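Local coordinates for L-2,4-diaminobutyric acid acetyltransferase (Geobacillus sp., PDB 6SLL), which transfers an acetyl group from acetyl-coenzyme A to L-2,4-diaminobutyric acid, a step in the biosynthesis of the chemical chaperone ectoine, at residues W33-D38 and A92-H97. Residues are numbered along the deposited sequence; the frame is centred on the assembly and turned at random. Where two conformers were deposited one is given.
Sequences WELIRD and AVASSH. With COA (coenzyme A), chain F.
In this GNAT-fold acetyltransferase, helix 29-39 packs its apolar flank on the end of strand 85-93, the strand that carries the pantetheine arm of coenzyme A: Leu35 meets Ala92 and Ala94, and Ile36 meets Ala92. CG of Leu35 is anti to the backbone N (chi1 175°), and of the two methyls it bears, CD2 goes to Ala92 of the strand and CD1 to Ala94 just beyond its end. CD1 lies 3.9 Å from Ala94 CB and 3.7 Å from Ala94 N, while CD2 rests 4.0 Å from Ala92 CB. Ile36 CB points away from the strand, but its CD1 returns to 3.7 Å from Ala92 CB, so that this one methyl is touched by both helix residues. Leu35 CA lies 6.6 Å from Ala94 CA, with alanine methyls at the interface. Val93, between them, turns the other way: its CG2 is 3.4 Å from the pyrophosphate oxygen O4A of coenzyme A, and its N donates a nearly straight bond (169°) of 3.0 Å to the pantetheine carbonyl O9P. At the solvent-exposed margin a water accepts from Ser95 N and reaches Asp38 O weakly. Ile36 also touches Leu42, a residue of the diaminobutyrate pocket, and Tyr50 of helix 47-56; Leu35 reaches Phe73 of the adjoining antiparallel strand 69-78, and Val93 packs on helix 102-112 across the sheet.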
# COMPACT_ATOMS: atom_id res chain seq x y z
N TRP B 33 2.07 2.61 13.04
CA TRP B 33 1.61 1.26 13.23
C TRP B 33 0.96 1.11 14.63
O TRP B 33 -0.10 0.50 14.76
CB TRP B 33 2.79 0.32 13.00
CG TRP B 33 2.48 -1.15 13.23
CD1 TRP B 33 1.91 -2.01 12.35
CD2 TRP B 33 2.71 -1.89 14.46
NE1 TRP B 33 1.79 -3.26 12.93
CE2 TRP B 33 2.28 -3.21 14.21
CE3 TRP B 33 3.29 -1.55 15.67
CZ2 TRP B 33 2.41 -4.19 15.14
CZ3 TRP B 33 3.46 -2.54 16.60
CH2 TRP B 33 2.99 -3.83 16.36
N GLU B 34 1.68 1.62 15.63
CA GLU B 34 1.12 1.55 16.99
C GLU B 34 -0.20 2.25 17.13
O GLU B 34 -1.16 1.75 17.78
CB GLU B 34 2.13 2.10 18.00
CG GLU B 34 3.37 1.19 18.15
CD GLU B 34 4.45 1.73 19.00
OE1 GLU B 34 4.51 2.96 19.14
OE2 GLU B 34 5.26 0.93 19.50
N LEU B 35 -0.34 3.44 16.48
CA LEU B 35 -1.63 4.16 16.47
C LEU B 35 -2.73 3.34 15.85
O LEU B 35 -3.82 3.19 16.40
CB LEU B 35 -1.48 5.52 15.75
CG LEU B 35 -2.72 6.31 15.56
CD1 LEU B 35 -3.09 7.04 16.83
CD2 LEU B 35 -2.58 7.38 14.50
N ILE B 36 -2.44 2.75 14.67
CA ILE B 36 -3.45 1.91 14.00
C ILE B 36 -3.79 0.72 14.86
O ILE B 36 -4.98 0.40 15.05
CB ILE B 36 -2.97 1.49 12.62
CG1 ILE B 36 -2.57 2.66 11.72
CG2 ILE B 36 -3.96 0.57 11.93
CD1 ILE B 36 -3.66 3.61 11.50
N ARG B 37 -2.81 0.06 15.40
CA ARG B 37 -3.17 -1.08 16.23
C ARG B 37 -3.97 -0.75 17.42
O ARG B 37 -4.94 -1.50 17.74
CB ARG B 37 -1.96 -1.63 16.75
CG ARG B 37 -2.17 -2.68 17.81
CD ARG B 37 -0.94 -3.07 18.61
NE ARG B 37 -0.55 -1.93 19.42
CZ ARG B 37 0.71 -1.73 19.88
NH1 ARG B 37 1.67 -2.59 19.67
NH2 ARG B 37 0.99 -0.57 20.53
N ASP B 38 -3.71 0.37 18.01
CA ASP B 38 -4.50 0.78 19.17
C ASP B 38 -5.91 1.26 18.90
O ASP B 38 -6.71 1.40 19.81
CB ASP B 38 -3.67 1.77 19.96
CG ASP B 38 -2.40 1.06 20.62
OD1 ASP B 38 -2.42 -0.23 20.71
OD2 ASP B 38 -1.53 1.88 20.91
N ALA B 92 -7.17 7.52 11.28
CA ALA B 92 -7.17 7.13 12.71
C ALA B 92 -6.87 8.35 13.57
O ALA B 92 -5.94 9.10 13.23
CB ALA B 92 -6.07 6.08 12.96
N VAL B 93 -7.60 8.47 14.68
CA VAL B 93 -7.23 9.44 15.71
C VAL B 93 -7.21 8.64 17.02
O VAL B 93 -8.11 7.83 17.32
CB VAL B 93 -8.22 10.61 15.73
CG1 VAL B 93 -8.04 11.50 16.96
CG2 VAL B 93 -8.11 11.43 14.44
N ALA B 94 -6.20 8.87 17.83
CA ALA B 94 -6.05 8.21 19.13
C ALA B 94 -7.29 8.50 19.97
O ALA B 94 -7.81 9.62 20.01
CB ALA B 94 -4.81 8.76 19.83
N SER B 95 -7.75 7.45 20.68
CA SER B 95 -8.86 7.54 21.56
C SER B 95 -8.88 8.76 22.45
O SER B 95 -9.89 9.42 22.72
CB SER B 95 -8.86 6.26 22.35
OG SER B 95 -10.02 6.25 23.16
N SER B 96 -7.71 9.04 23.01
CA SER B 96 -7.48 10.15 23.94
C SER B 96 -7.73 11.46 23.36
O SER B 96 -7.93 12.47 24.09
CB SER B 96 -5.92 10.10 24.38
OG SER B 96 -5.14 10.15 23.19
N HIS B 97 -7.78 11.58 22.04
CA HIS B 97 -7.86 12.86 21.36
C HIS B 97 -8.97 12.96 20.38
O HIS B 97 -9.04 13.88 19.56
CB HIS B 97 -6.53 13.16 20.61
CG HIS B 97 -5.43 13.52 21.49
ND1 HIS B 97 -4.81 12.67 22.33
CD2 HIS B 97 -4.82 14.70 21.68
CE1 HIS B 97 -3.82 13.26 23.01
NE2 HIS B 97 -3.81 14.51 22.60
N1A COA F . -20.04 10.81 18.13
C2A COA F . -20.68 11.65 17.31
N3A COA F . -20.18 12.35 16.28
C4A COA F . -18.84 12.15 16.13
C5A COA F . -18.09 11.27 16.91
C6A COA F . -18.72 10.56 17.95
N6A COA F . -18.12 9.74 18.77
N7A COA F . -16.77 11.38 16.52
C8A COA F . -16.75 12.21 15.49
N9A COA F . -18.00 12.67 15.22
C1B COA F . -18.35 13.53 14.18
C2B COA F . -18.02 15.00 14.49
O2B COA F . -19.05 15.60 15.20
C3B COA F . -17.71 15.48 13.09
O3B COA F . -19.01 15.58 12.37
P3B COA F . -19.72 17.02 12.11
O7A COA F . -18.75 17.57 11.04
O8A COA F . -21.17 16.66 11.73
O9A COA F . -19.29 18.06 13.26
C4B COA F . -17.03 14.30 12.46
O4B COA F . -17.56 13.14 13.06
C5B COA F . -15.51 14.49 12.51
O5B COA F . -15.09 14.71 13.88
P1A COA F . -13.56 14.81 14.31
O1A COA F . -13.53 15.34 15.69
O2A COA F . -12.75 15.47 13.26
O3A COA F . -13.22 13.24 14.35
P2A COA F . -12.05 12.54 15.22
O4A COA F . -10.83 13.37 15.20
O5A COA F . -12.62 12.17 16.56
O6A COA F . -11.76 11.26 14.38
CBP COA F . -12.24 9.05 13.56
CCP COA F . -12.77 10.44 13.75
CDP COA F . -13.25 8.27 12.67
CEP COA F . -10.92 9.12 12.87
CAP COA F . -12.10 8.42 14.98
OAP COA F . -13.44 8.26 15.53
C9P COA F . -11.41 7.10 15.05
O9P COA F . -10.20 6.93 14.79
N8P COA F . -12.23 6.09 15.43
C7P COA F . -11.92 4.76 15.62
C6P COA F . -12.83 4.10 16.77
C5P COA F . -14.20 3.73 16.30
O5P COA F . -14.88 4.61 15.67
N4P COA F . -14.69 2.67 16.62
C3P COA F . -16.09 2.23 16.23
C2P COA F . -16.24 0.59 16.68
S1P COA F . -16.44 0.58 18.44
O HOH W 1 -6.95 4.85 20.09